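Local coordinates for protein protocadherin gamma-B3 (Homo sapiens, PDB 5K8R) that probably mediates calcium-dependent cell adhesion through its extracellular cadherin repeats and may help establish and maintain specific neuronal connections in the brain, at residues 218-224 against 304-310; 257-262 against 282-287; 350-354 against 369-373; 247-251 against 263-269; 223-227 against 274-280. All coordinates share one frame. Numbering follows the deposited sequence.

Interaction 1: residues 218-224 against 304-310. With CA (calcium ion), chain F; CA (calcium ion), chain G.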
# COMPACT_ATOMS: atom_id res chain seq x y z
N ARG A 218 26.30 20.58 -7.82
CA ARG A 218 27.08 21.37 -8.76
C ARG A 218 28.37 20.63 -9.13
O ARG A 218 28.99 20.00 -8.28
CB ARG A 218 27.41 22.74 -8.18
CG ARG A 218 28.00 23.71 -9.20
CD ARG A 218 28.13 25.12 -8.63
NE ARG A 218 28.60 26.07 -9.62
CZ ARG A 218 28.78 27.37 -9.39
NH1 ARG A 218 28.53 27.87 -8.19
NH2 ARG A 218 29.22 28.16 -10.36
N VAL A 219 28.75 20.72 -10.40
CA VAL A 219 29.93 20.04 -10.90
C VAL A 219 30.41 20.78 -12.14
O VAL A 219 29.62 21.42 -12.84
CB VAL A 219 29.62 18.55 -11.20
CG1 VAL A 219 28.67 18.43 -12.38
CG2 VAL A 219 30.91 17.76 -11.45
N ASN A 220 31.71 20.71 -12.41
CA ASN A 220 32.32 21.33 -13.57
C ASN A 220 32.93 20.25 -14.44
O ASN A 220 33.76 19.46 -13.97
CB ASN A 220 33.38 22.36 -13.15
CG ASN A 220 33.82 23.25 -14.30
OD1 ASN A 220 33.99 22.80 -15.43
ND2 ASN A 220 34.02 24.53 -14.00
N VAL A 221 32.52 20.20 -15.71
CA VAL A 221 33.04 19.24 -16.67
C VAL A 221 33.49 19.99 -17.92
O VAL A 221 32.91 21.02 -18.29
CB VAL A 221 32.00 18.15 -17.03
CG1 VAL A 221 31.71 17.28 -15.82
CG2 VAL A 221 30.73 18.79 -17.55
N ALA A 222 34.53 19.48 -18.57
CA ALA A 222 35.03 20.11 -19.78
C ALA A 222 34.10 19.81 -20.95
O ALA A 222 33.34 18.84 -20.95
CB ALA A 222 36.45 19.63 -20.08
N GLU A 223 34.18 20.67 -21.97
CA GLU A 223 33.28 20.54 -23.11
C GLU A 223 33.63 19.34 -23.98
O GLU A 223 32.76 18.79 -24.66
CB GLU A 223 33.30 21.82 -23.95
CG GLU A 223 34.68 22.26 -24.40
CD GLU A 223 34.63 23.42 -25.37
OE1 GLU A 223 33.59 23.58 -26.05
OE2 GLU A 223 35.62 24.17 -25.45
N ASN A 224 34.89 18.90 -23.96
CA ASN A 224 35.29 17.75 -24.76
C ASN A 224 35.01 16.44 -24.03
O ASN A 224 35.69 15.44 -24.25
CB ASN A 224 36.77 17.84 -25.14
CG ASN A 224 37.69 17.78 -23.93
OD1 ASN A 224 37.32 18.22 -22.84
ND2 ASN A 224 38.89 17.24 -24.12
N GLN A 304 23.37 21.68 -11.22
CA GLN A 304 24.05 22.69 -12.02
C GLN A 304 25.31 22.08 -12.61
O GLN A 304 26.25 21.74 -11.87
CB GLN A 304 24.38 23.93 -11.19
CG GLN A 304 25.01 25.06 -11.99
CD GLN A 304 25.11 26.35 -11.21
OE1 GLN A 304 24.47 26.51 -10.17
NE2 GLN A 304 25.91 27.28 -11.71
N ILE A 305 25.33 21.93 -13.93
CA ILE A 305 26.47 21.38 -14.65
C ILE A 305 27.14 22.54 -15.38
O ILE A 305 26.61 23.06 -16.37
CB ILE A 305 26.04 20.28 -15.63
CG1 ILE A 305 25.26 19.19 -14.90
CG2 ILE A 305 27.26 19.69 -16.34
CD1 ILE A 305 24.65 18.15 -15.81
N ASP A 306 28.30 22.95 -14.89
CA ASP A 306 29.07 24.02 -15.51
C ASP A 306 30.08 23.43 -16.48
O ASP A 306 30.71 22.41 -16.21
CB ASP A 306 29.79 24.85 -14.44
CG ASP A 306 28.83 25.54 -13.50
OD1 ASP A 306 27.74 25.94 -13.95
OD2 ASP A 306 29.17 25.68 -12.30
N ILE A 307 30.22 24.08 -17.63
CA ILE A 307 31.11 23.63 -18.70
C ILE A 307 32.29 24.59 -18.79
O ILE A 307 32.10 25.81 -18.83
CB ILE A 307 30.37 23.53 -20.04
CG1 ILE A 307 29.21 22.54 -19.94
CG2 ILE A 307 31.32 23.12 -21.15
CD1 ILE A 307 28.49 22.30 -21.25
N SER A 308 33.50 24.04 -18.81
CA SER A 308 34.72 24.82 -18.91
C SER A 308 35.21 24.84 -20.36
O SER A 308 34.99 23.90 -21.13
CB SER A 308 35.80 24.25 -17.99
OG SER A 308 36.00 22.87 -18.23
N ASP A 309 35.89 25.93 -20.71
CA ASP A 309 36.31 26.15 -22.09
C ASP A 309 37.53 25.32 -22.44
O ASP A 309 38.47 25.19 -21.64
CB ASP A 309 36.60 27.63 -22.31
CG ASP A 309 37.00 27.94 -23.75
OD1 ASP A 309 36.48 27.28 -24.67
OD2 ASP A 309 37.84 28.84 -23.95
N GLU A 310 37.52 24.75 -23.65
CA GLU A 310 38.65 24.03 -24.21
C GLU A 310 39.04 24.67 -25.54
O GLU A 310 38.20 25.23 -26.24
CB GLU A 310 38.33 22.55 -24.41
CG GLU A 310 38.35 21.73 -23.13
CD GLU A 310 39.75 21.39 -22.67
OE1 GLU A 310 40.54 20.88 -23.50
OE2 GLU A 310 40.07 21.63 -21.49
CA CA F . 36.02 26.16 -26.84
CA CA G . 33.74 23.84 -28.50
O HOH W 1 32.37 21.76 -28.94

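Interaction 2: residues 257-262 against 282-287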
# COMPACT_ATOMS: atom_id res chain seq x y z
N GLU A 257 16.74 20.64 -26.02
CA GLU A 257 18.19 20.82 -26.13
C GLU A 257 18.93 20.08 -25.02
O GLU A 257 20.09 19.70 -25.20
CB GLU A 257 18.56 22.30 -26.11
CG GLU A 257 18.08 23.05 -24.89
CD GLU A 257 18.70 24.43 -24.77
OE1 GLU A 257 19.93 24.50 -24.56
OE2 GLU A 257 17.98 25.44 -24.90
N VAL A 258 18.27 19.87 -23.88
CA VAL A 258 18.89 19.18 -22.76
C VAL A 258 18.43 17.73 -22.73
O VAL A 258 19.15 16.84 -22.26
CB VAL A 258 18.56 19.89 -21.43
CG1 VAL A 258 19.43 19.35 -20.31
CG2 VAL A 258 18.74 21.40 -21.59
N ARG A 259 17.21 17.48 -23.22
CA ARG A 259 16.72 16.12 -23.35
C ARG A 259 17.63 15.28 -24.25
O ARG A 259 17.84 14.09 -23.99
CB ARG A 259 15.29 16.12 -23.88
CG ARG A 259 14.76 14.74 -24.23
CD ARG A 259 13.30 14.76 -24.64
NE ARG A 259 12.40 14.78 -23.48
CZ ARG A 259 11.86 15.88 -22.98
NH1 ARG A 259 12.12 17.06 -23.53
NH2 ARG A 259 11.06 15.80 -21.93
N GLN A 260 18.18 15.89 -25.29
CA GLN A 260 19.09 15.21 -26.20
C GLN A 260 20.54 15.26 -25.73
O GLN A 260 21.43 14.82 -26.47
CB GLN A 260 18.99 15.82 -27.60
CG GLN A 260 17.63 15.66 -28.26
CD GLN A 260 17.33 14.22 -28.63
OE1 GLN A 260 16.43 13.60 -28.07
NE2 GLN A 260 18.09 13.69 -29.58
N LEU A 261 20.80 15.77 -24.54
CA LEU A 261 22.16 15.93 -24.03
C LEU A 261 22.43 15.14 -22.76
O LEU A 261 23.51 14.57 -22.62
CB LEU A 261 22.46 17.41 -23.79
CG LEU A 261 23.32 18.11 -24.85
CD1 LEU A 261 24.72 17.52 -24.87
CD2 LEU A 261 22.67 18.02 -26.22
N PHE A 262 21.49 15.10 -21.82
CA PHE A 262 21.70 14.45 -20.54
C PHE A 262 20.63 13.39 -20.30
O PHE A 262 19.54 13.43 -20.87
CB PHE A 262 21.70 15.46 -19.39
CG PHE A 262 22.82 16.46 -19.48
CD1 PHE A 262 24.11 16.12 -19.11
CD2 PHE A 262 22.57 17.75 -19.92
CE1 PHE A 262 25.13 17.04 -19.19
CE2 PHE A 262 23.60 18.68 -20.01
CZ PHE A 262 24.88 18.32 -19.64
N ARG A 282 26.64 26.69 -24.93
CA ARG A 282 26.08 26.91 -23.60
C ARG A 282 27.09 26.44 -22.57
O ARG A 282 27.66 25.35 -22.70
CB ARG A 282 24.75 26.16 -23.44
CG ARG A 282 23.99 26.49 -22.17
CD ARG A 282 22.58 25.92 -22.22
NE ARG A 282 21.90 26.02 -20.93
CZ ARG A 282 20.68 25.54 -20.70
NH1 ARG A 282 20.00 24.94 -21.66
NH2 ARG A 282 20.14 25.67 -19.49
N ASP A 283 27.32 27.27 -21.55
CA ASP A 283 28.37 27.02 -20.57
C ASP A 283 27.84 26.50 -19.24
O ASP A 283 28.64 26.18 -18.35
CB ASP A 283 29.19 28.29 -20.33
CG ASP A 283 28.32 29.49 -19.98
OD1 ASP A 283 27.13 29.31 -19.67
OD2 ASP A 283 28.85 30.62 -20.00
N SER A 284 26.52 26.39 -19.07
CA SER A 284 25.96 25.94 -17.80
C SER A 284 24.56 25.40 -18.04
O SER A 284 23.85 25.84 -18.95
CB SER A 284 25.92 27.08 -16.78
OG SER A 284 25.35 26.64 -15.55
N TYR A 285 24.18 24.43 -17.21
CA TYR A 285 22.86 23.81 -17.27
C TYR A 285 22.30 23.70 -15.86
O TYR A 285 22.92 23.06 -15.00
CB TYR A 285 22.92 22.43 -17.93
CG TYR A 285 23.30 22.44 -19.39
CD1 TYR A 285 22.33 22.46 -20.38
CD2 TYR A 285 24.63 22.41 -19.78
CE1 TYR A 285 22.67 22.46 -21.72
CE2 TYR A 285 24.99 22.41 -21.12
CZ TYR A 285 24.00 22.44 -22.08
OH TYR A 285 24.35 22.44 -23.42
N THR A 286 21.15 24.30 -15.62
CA THR A 286 20.43 24.17 -14.36
C THR A 286 19.17 23.35 -14.61
O THR A 286 18.29 23.79 -15.37
CB THR A 286 20.09 25.53 -13.75
OG1 THR A 286 21.30 26.20 -13.38
CG2 THR A 286 19.22 25.36 -12.52
N ILE A 287 19.08 22.18 -13.98
CA ILE A 287 18.03 21.21 -14.25
C ILE A 287 17.36 20.83 -12.94
O ILE A 287 18.04 20.57 -11.94
CB ILE A 287 18.59 19.96 -14.95
CG1 ILE A 287 19.35 20.34 -16.22
CG2 ILE A 287 17.47 18.98 -15.26
CD1 ILE A 287 20.19 19.21 -16.78

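Interaction 3: residues 350-354 against 369-373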
# COMPACT_ATOMS: atom_id res chain seq x y z
N GLY A 350 41.24 32.29 -26.99
CA GLY A 350 40.69 33.15 -28.02
C GLY A 350 41.60 34.28 -28.43
O GLY A 350 41.36 34.93 -29.46
N GLU A 351 42.64 34.54 -27.64
CA GLU A 351 43.62 35.55 -28.01
C GLU A 351 44.40 35.08 -29.24
O GLU A 351 44.74 33.90 -29.36
CB GLU A 351 44.58 35.82 -26.85
CG GLU A 351 43.90 36.28 -25.57
CD GLU A 351 43.26 37.65 -25.71
OE1 GLU A 351 43.69 38.44 -26.58
OE2 GLU A 351 42.31 37.94 -24.95
N ILE A 352 44.68 36.01 -30.15
CA ILE A 352 45.23 35.67 -31.46
C ILE A 352 46.51 36.46 -31.69
O ILE A 352 46.53 37.68 -31.51
CB ILE A 352 44.22 35.94 -32.58
CG1 ILE A 352 42.93 35.16 -32.35
CG2 ILE A 352 44.82 35.59 -33.94
CD1 ILE A 352 41.86 35.42 -33.37
N LEU A 353 47.56 35.76 -32.10
CA LEU A 353 48.78 36.38 -32.61
C LEU A 353 48.83 36.16 -34.11
O LEU A 353 48.84 35.02 -34.58
CB LEU A 353 50.02 35.78 -31.94
CG LEU A 353 51.37 36.18 -32.54
CD1 LEU A 353 51.55 37.69 -32.51
CD2 LEU A 353 52.52 35.48 -31.83
N CYS A 354 48.85 37.26 -34.86
CA CYS A 354 48.86 37.23 -36.32
C CYS A 354 50.21 37.72 -36.83
O CYS A 354 50.67 38.80 -36.44
CB CYS A 354 47.74 38.10 -36.89
SG CYS A 354 47.74 38.25 -38.68
N LYS A 369 42.41 44.93 -31.89
CA LYS A 369 42.81 43.62 -31.38
C LYS A 369 42.75 42.55 -32.47
O LYS A 369 43.56 41.62 -32.47
CB LYS A 369 41.93 43.23 -30.19
CG LYS A 369 42.16 41.82 -29.68
CD LYS A 369 41.20 41.45 -28.56
CE LYS A 369 41.58 42.12 -27.25
NZ LYS A 369 42.89 41.64 -26.75
N ASN A 370 41.80 42.67 -33.40
CA ASN A 370 41.57 41.62 -34.39
C ASN A 370 41.62 42.14 -35.83
O ASN A 370 41.17 41.45 -36.74
CB ASN A 370 40.23 40.93 -34.13
CG ASN A 370 40.22 40.16 -32.83
OD1 ASN A 370 41.24 39.61 -32.41
ND2 ASN A 370 39.06 40.12 -32.18
N THR A 371 42.15 43.35 -36.05
CA THR A 371 42.25 43.91 -37.39
C THR A 371 43.68 44.36 -37.65
O THR A 371 44.28 45.05 -36.82
CB THR A 371 41.28 45.08 -37.59
OG1 THR A 371 41.56 46.11 -36.64
CG2 THR A 371 39.84 44.62 -37.43
N TYR A 372 44.21 43.97 -38.81
CA TYR A 372 45.56 44.32 -39.22
C TYR A 372 45.53 44.85 -40.64
O TYR A 372 44.55 44.69 -41.37
CB TYR A 372 46.51 43.11 -39.13
CG TYR A 372 46.50 42.40 -37.79
CD1 TYR A 372 47.48 42.65 -36.84
CD2 TYR A 372 45.51 41.48 -37.47
CE1 TYR A 372 47.48 42.00 -35.62
CE2 TYR A 372 45.49 40.83 -36.25
CZ TYR A 372 46.48 41.10 -35.33
OH TYR A 372 46.47 40.45 -34.12
N ARG A 373 46.63 45.49 -41.04
CA ARG A 373 46.78 46.01 -42.39
C ARG A 373 48.12 45.56 -42.95
O ARG A 373 49.17 45.81 -42.35
CB ARG A 373 46.69 47.54 -42.42
CG ARG A 373 45.27 48.08 -42.42
CD ARG A 373 45.23 49.60 -42.60
NE ARG A 373 45.81 50.30 -41.46
CZ ARG A 373 47.03 50.83 -41.45
NH1 ARG A 373 47.81 50.73 -42.51
NH2 ARG A 373 47.48 51.46 -40.36

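Interaction 4: residues 247-251 against 263-269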
# COMPACT_ATOMS: atom_id res chain seq x y z
N ILE A 247 12.47 4.61 -4.83
CA ILE A 247 12.54 5.98 -5.31
C ILE A 247 12.86 5.98 -6.80
O ILE A 247 13.79 5.29 -7.23
CB ILE A 247 13.57 6.80 -4.52
CG1 ILE A 247 13.16 6.91 -3.06
CG2 ILE A 247 13.76 8.18 -5.14
CD1 ILE A 247 14.17 7.62 -2.18
N ILE A 248 12.14 6.81 -7.55
CA ILE A 248 12.35 6.98 -8.98
C ILE A 248 12.70 8.45 -9.26
O ILE A 248 11.93 9.35 -8.92
CB ILE A 248 11.10 6.60 -9.79
CG1 ILE A 248 9.91 7.48 -9.39
CG2 ILE A 248 10.76 5.13 -9.58
CD1 ILE A 248 8.70 7.31 -10.29
N TYR A 249 13.86 8.69 -9.86
CA TYR A 249 14.34 10.02 -10.17
C TYR A 249 14.00 10.38 -11.61
O TYR A 249 13.97 9.51 -12.49
CB TYR A 249 15.85 10.13 -9.96
CG TYR A 249 16.33 9.68 -8.60
CD1 TYR A 249 16.43 10.57 -7.54
CD2 TYR A 249 16.70 8.36 -8.38
CE1 TYR A 249 16.87 10.16 -6.30
CE2 TYR A 249 17.14 7.94 -7.14
CZ TYR A 249 17.23 8.84 -6.10
OH TYR A 249 17.67 8.43 -4.87
N ALA A 250 13.75 11.66 -11.85
CA ALA A 250 13.42 12.11 -13.20
C ALA A 250 13.70 13.60 -13.32
O ALA A 250 13.68 14.33 -12.33
CB ALA A 250 11.96 11.82 -13.55
N PHE A 251 13.98 14.03 -14.55
CA PHE A 251 14.11 15.45 -14.83
C PHE A 251 12.74 16.11 -14.89
O PHE A 251 11.73 15.47 -15.20
CB PHE A 251 14.84 15.67 -16.16
CG PHE A 251 16.32 15.38 -16.10
CD1 PHE A 251 17.03 15.57 -14.93
CD2 PHE A 251 16.99 14.91 -17.22
CE1 PHE A 251 18.38 15.30 -14.88
CE2 PHE A 251 18.34 14.64 -17.17
CZ PHE A 251 19.04 14.84 -16.00
N LYS A 263 20.97 12.43 -19.43
CA LYS A 263 20.09 11.33 -19.08
C LYS A 263 20.22 11.05 -17.59
O LYS A 263 21.33 10.98 -17.06
CB LYS A 263 20.44 10.06 -19.88
CG LYS A 263 19.73 8.81 -19.41
CD LYS A 263 20.21 7.58 -20.17
CE LYS A 263 19.58 6.31 -19.62
NZ LYS A 263 18.10 6.34 -19.70
N LEU A 264 19.07 10.90 -16.92
CA LEU A 264 19.02 10.61 -15.50
C LEU A 264 18.40 9.24 -15.30
O LEU A 264 17.24 9.02 -15.66
CB LEU A 264 18.23 11.68 -14.74
CG LEU A 264 18.14 11.51 -13.22
CD1 LEU A 264 19.51 11.60 -12.59
CD2 LEU A 264 17.19 12.54 -12.62
N ASP A 265 19.17 8.31 -14.73
CA ASP A 265 18.67 6.96 -14.49
C ASP A 265 17.56 7.00 -13.45
O ASP A 265 17.69 7.63 -12.39
CB ASP A 265 19.81 6.06 -14.02
CG ASP A 265 19.46 4.58 -14.10
OD1 ASP A 265 18.39 4.19 -13.61
OD2 ASP A 265 20.27 3.82 -14.66
N SER A 266 16.45 6.32 -13.75
CA SER A 266 15.31 6.33 -12.84
C SER A 266 15.62 5.62 -11.53
O SER A 266 15.15 6.03 -10.47
CB SER A 266 14.09 5.69 -13.52
OG SER A 266 13.75 6.38 -14.70
N LYS A 267 16.43 4.56 -11.59
CA LYS A 267 16.73 3.75 -10.40
C LYS A 267 17.96 4.29 -9.67
O LYS A 267 17.86 4.77 -8.54
CB LYS A 267 16.91 2.28 -10.79
CG LYS A 267 15.67 1.64 -11.41
CD LYS A 267 15.90 0.17 -11.70
CE LYS A 267 14.66 -0.48 -12.29
NZ LYS A 267 14.85 -1.93 -12.55
N THR A 268 19.13 4.21 -10.32
CA THR A 268 20.37 4.59 -9.66
C THR A 268 20.49 6.10 -9.45
O THR A 268 21.29 6.53 -8.61
CB THR A 268 21.57 4.09 -10.46
OG1 THR A 268 21.64 4.79 -11.71
CG2 THR A 268 21.44 2.59 -10.73
N GLY A 269 19.73 6.91 -10.18
CA GLY A 269 19.84 8.34 -10.04
C GLY A 269 21.13 8.91 -10.58
O GLY A 269 21.44 10.08 -10.32

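Interaction 5: residues 223-227 against 274-280. With CA (calcium ion), chain G; CA (calcium ion), chain F.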
# COMPACT_ATOMS: atom_id res chain seq x y z
N GLU A 223 34.18 20.67 -21.97
CA GLU A 223 33.28 20.54 -23.11
C GLU A 223 33.63 19.34 -23.98
O GLU A 223 32.76 18.79 -24.66
CB GLU A 223 33.30 21.82 -23.95
CG GLU A 223 34.68 22.26 -24.40
CD GLU A 223 34.63 23.42 -25.37
OE1 GLU A 223 33.59 23.58 -26.05
OE2 GLU A 223 35.62 24.17 -25.45
N ASN A 224 34.89 18.90 -23.96
CA ASN A 224 35.29 17.75 -24.76
C ASN A 224 35.01 16.44 -24.03
O ASN A 224 35.69 15.44 -24.25
CB ASN A 224 36.77 17.84 -25.14
CG ASN A 224 37.69 17.78 -23.93
OD1 ASN A 224 37.32 18.22 -22.84
ND2 ASN A 224 38.89 17.24 -24.12
N LEU A 225 34.01 16.45 -23.16
CA LEU A 225 33.63 15.25 -22.42
C LEU A 225 32.96 14.26 -23.35
O LEU A 225 31.97 14.61 -24.01
CB LEU A 225 32.70 15.61 -21.26
CG LEU A 225 32.30 14.48 -20.32
CD1 LEU A 225 33.52 13.92 -19.60
CD2 LEU A 225 31.26 14.95 -19.32
N PRO A 226 33.46 13.03 -23.45
CA PRO A 226 32.83 12.05 -24.35
C PRO A 226 31.42 11.70 -23.90
O PRO A 226 31.08 11.76 -22.71
CB PRO A 226 33.76 10.83 -24.26
CG PRO A 226 35.05 11.37 -23.73
CD PRO A 226 34.68 12.49 -22.82
N ALA A 227 30.59 11.33 -24.87
CA ALA A 227 29.22 10.93 -24.58
C ALA A 227 29.21 9.63 -23.77
O ALA A 227 30.08 8.78 -23.90
CB ALA A 227 28.43 10.75 -25.87
N ILE A 274 24.47 12.06 -23.00
CA ILE A 274 24.15 11.31 -24.21
C ILE A 274 24.51 12.06 -25.48
O ILE A 274 24.49 11.45 -26.56
CB ILE A 274 22.67 10.89 -24.25
CG1 ILE A 274 21.76 12.12 -24.24
CG2 ILE A 274 22.34 9.97 -23.08
CD1 ILE A 274 20.28 11.79 -24.21
N GLY A 275 24.85 13.34 -25.39
CA GLY A 275 25.27 14.11 -26.54
C GLY A 275 26.63 14.76 -26.34
O GLY A 275 27.41 14.32 -25.48
N GLU A 276 26.92 15.80 -27.10
CA GLU A 276 28.20 16.48 -27.05
C GLU A 276 28.04 17.84 -26.39
O GLU A 276 27.17 18.63 -26.79
CB GLU A 276 28.79 16.64 -28.46
CG GLU A 276 28.84 15.36 -29.26
CD GLU A 276 29.72 14.30 -28.63
OE1 GLU A 276 30.72 14.66 -27.98
OE2 GLU A 276 29.40 13.10 -28.78
N LEU A 277 28.87 18.12 -25.39
CA LEU A 277 28.88 19.43 -24.76
C LEU A 277 29.69 20.40 -25.60
O LEU A 277 30.74 20.05 -26.15
CB LEU A 277 29.47 19.35 -23.35
CG LEU A 277 28.70 18.58 -22.26
CD1 LEU A 277 27.20 18.82 -22.39
CD2 LEU A 277 29.01 17.09 -22.30
N ASP A 278 29.20 21.63 -25.71
CA ASP A 278 29.87 22.67 -26.48
C ASP A 278 29.86 23.95 -25.66
O ASP A 278 28.81 24.57 -25.49
CB ASP A 278 29.21 22.88 -27.84
CG ASP A 278 30.01 23.78 -28.76
OD1 ASP A 278 31.23 23.93 -28.52
OD2 ASP A 278 29.43 24.32 -29.72
N PHE A 279 31.03 24.35 -25.16
CA PHE A 279 31.14 25.58 -24.38
C PHE A 279 30.72 26.79 -25.20
O PHE A 279 30.16 27.75 -24.65
CB PHE A 279 32.56 25.75 -23.86
CG PHE A 279 32.78 27.01 -23.06
CD1 PHE A 279 32.50 27.04 -21.70
CD2 PHE A 279 33.26 28.16 -23.67
CE1 PHE A 279 32.70 28.19 -20.97
CE2 PHE A 279 33.46 29.31 -22.94
CZ PHE A 279 33.18 29.33 -21.58
N GLU A 280 30.98 26.77 -26.51
CA GLU A 280 30.61 27.90 -27.36
C GLU A 280 29.10 28.06 -27.49
O GLU A 280 28.64 29.16 -27.83
CB GLU A 280 31.24 27.74 -28.75
CG GLU A 280 32.67 28.23 -28.85
CD GLU A 280 33.63 27.44 -27.98
OE1 GLU A 280 33.52 26.19 -27.95
OE2 GLU A 280 34.48 28.06 -27.31
CA CA G . 33.74 23.84 -28.50
CA CA F . 36.02 26.16 -26.84
O HOH W 2 29.17 14.13 -23.61
O HOH W 1 32.37 21.76 -28.94

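Interaction 1: residues 218-224 against 304-310
Strand 216-222, near the start of the third cadherin repeat, pairs in parallel with the last strand of its Greek-key β-sandwich, 298-308, and both lead into the calcium site at the end of the repeat. The N and O of Val219 and Val221 are satisfied in a parallel ladder: Val219 N donates to Gln304 O (3.1 Å), Asp306 N to Val219 O (2.9 Å), Val221 N to Asp306 O (2.9 Å) and Ser308 N to Val221 O (3.1 Å). A weak bond from Glu223 N to Ser308 O (3.4 Å) ends it. Amides of the inner strand that face away find partners on the other side, Ile305 with Tyr285 and Ile307 with Asp283. Arg218 NE forms a salt bridge with Asp306 OD2 (2.8 Å), while Asp306 OD1 accepts from Gln304 NE2 (3.2 Å) and is also hydrogen-bonded to Ser284 OG. Val219, Val221, Ile305 and Ile307 line the other face, where Val221 CG2 meets Ile305 CG2 at 3.8 Å. Past the strands, the Glu223 carboxylate bridges two calcium ions. Its OE2 shares one ion with Asp309 OD1, whose carboxylate has Ser346 as a further polar partner, and Glu310 O, the shell being completed by Glu280, Asp312 and Asp345, and also accepts from Glu310 N at 2.7 Å.

Interaction 2: residues 257-262 against 282-287
Between the short helix 256-259 and strand 284-292 the backbones stay apart, the nearest CA atoms, those of Val258 and Tyr285, being 8.2 Å from each other; the contact is made by side chains inside the β-sandwich of the third cadherin repeat. Gln260 is the first residue to leave helical geometry, and Leu261 N (3.0 Å) and Phe262 N (2.9 Å) both donate to Val258 O, turning the chain so that Val258 and Phe262 face the strand together. Phe262 presents its ring edge to the face of Tyr285 in a T-shaped stack, with centroids 5.2 Å apart and planes at 73°. Val258 fits beside this pair, its CG2 at the edge of the Tyr285 ring and its CG1 3.6 Å from Ile287 CD1. Leu277, Ile305 and Phe251 also pack on Phe262, placing it in the hydrophobic interior. At the margin, Arg282 NE donates to Ser284 O within its own segment (2.8 Å), and Arg282 NH1 reaches Glu257 OE1 at 2.9 Å in a salt bridge whose hydrogen bond is weak.

Interaction 3: residues 350-354 against 369-373
Tyr372 lays its ring over Cys354, with Cys354 CB 3.6 Å from Tyr372 CE2 and 3.9 Å from the ring centroid. The direction from that centroid to CB lies 25° off the ring normal, so this is a CH-pi contact over the face. Cys354 SG is above the same face, 4.3 Å from the centroid and 17° off the normal, adding a sulfur-aromatic contact. The aromatic ring thus meets the whole short side chain of the cysteine, and Ile364 packs against both residues. Two residues earlier on each segment, Ile352 also points toward the opposing segment, where its CD1 approaches the side chain of Asn370; Thr341 touches both of these residues, while Ala394 lies against Ile352 from its own sheet. At the surface the pairing becomes electrostatic: Glu351 OE1 and Lys369 NZ form a salt bridge at 3.3 Å, with a weak hydrogen bond. The backbones run nearly in the same direction, 14° apart, yet the CA atoms of Cys354 and Tyr372 are 8.3 Å apart, too far for a backbone ladder. Strand 352-357 instead pairs with 387-396, and strand 371-376 lies between 335-342 and 362-366. Outside this interface, Thr371 packs on Phe86 of the second subunit. Face-to-face packing of two sheets through interior side chains is the arrangement of a cadherin-repeat β-sandwich, here the fourth repeat.

Interaction 4: residues 247-251 against 263-269
In the third cadherin repeat, strands 248-252 and 262-264 are outermost strands of the two sheets of the β-sandwich, and here the edges of those sheets come together. Lys263 directs its CB away, although its carbonyl carbon lies 4.1 Å from Phe251 CE2. Leu264 turns inward: its CB sits over the face of the Phe251 ring, 3.7 Å from the centroid and 20° off the normal, a CH-pi contact, and its CD2 meets Tyr249 CB at 3.8 Å. The strand then gives way to a turn. Asp265 OD1 accepts from Lys267 N (2.8 Å), forming an Asx turn, and weakly from Thr268 N (3.4 Å). Ser266 supplies the one hydrogen bond between the segments, its O accepting from Tyr249 N at 3.0 Å, and the CA of Ile248 adds a CA-H...O contact to the same Ser266 O at 3.3 Å. Lys267 O lies near the plane of the Tyr249 ring, at its edge, 3.5 Å from CE2. The Tyr249 hydroxyl reaches beyond the turn to Ala236 N. Gly269, with positive phi (70°), closes the turn against this ring. A side chain would have little space here: an ideal CB would lie only 3.0 Å from Tyr249 CD2, whereas Gly269 CA keeps 3.6 Å from that atom.

Interaction 5: residues 223-227 against 274-280
This is a loop-to-loop contact at the calcium-binding end of the third cadherin repeat, joining the segment after strand 216-222 to the one after strand 270-273. The two run in nearly opposite directions, 162° apart. Glu223 O and Leu277 O, both acceptors, face each other at 2.8 Å without a bond; a water instead links the loops farther on, donating to Leu225 O (2.9 Å) and Gly275 O (2.6 Å). Leu225 CB packs on Leu277 CD2 at 4.1 Å, and Ala227 rests near Gly275. Glu223 dominates the other end. Its OE1 accepts from Phe279 N (2.8 Å) and binds one calcium ion at 2.5 Å, together with Asp278 OD1 (2.5 Å), Glu280 OE1 (2.4 Å) and a water. Glu223 OE2 and both Glu280 carboxylate oxygens bind the second ion. The metals hold these like-charged groups together, with Asp312 contributing to both ions and Asp309, Glu310 and Asp345 to the second: the inter-repeat calcium site typical of cadherins, here between repeats three and four.

In the fold
Interactions 1, 2, 4 and 5 all lie in the third cadherin repeat, and interaction 3 follows in series in the fourth. Interactions 1 and 5 start from the same part of the chain, share Glu223 and two calcium ions, and have centres about 9 Å apart. Interactions 2 and 4 are nested inside the loop closed by interaction 1. Strand 284-292 of interaction 2 pairs with strand 298-308 of interaction 1 and with strand 248-252 of interaction 4, whose centre is about 16 Å from that of interaction 2. Interaction 3 is centred about 28 Å from the centres of interactions 1 and 5, across the calcium-bound junction. The sandwich core is thus continuous with the metal site joining consecutive repeats of the elongated ectodomain.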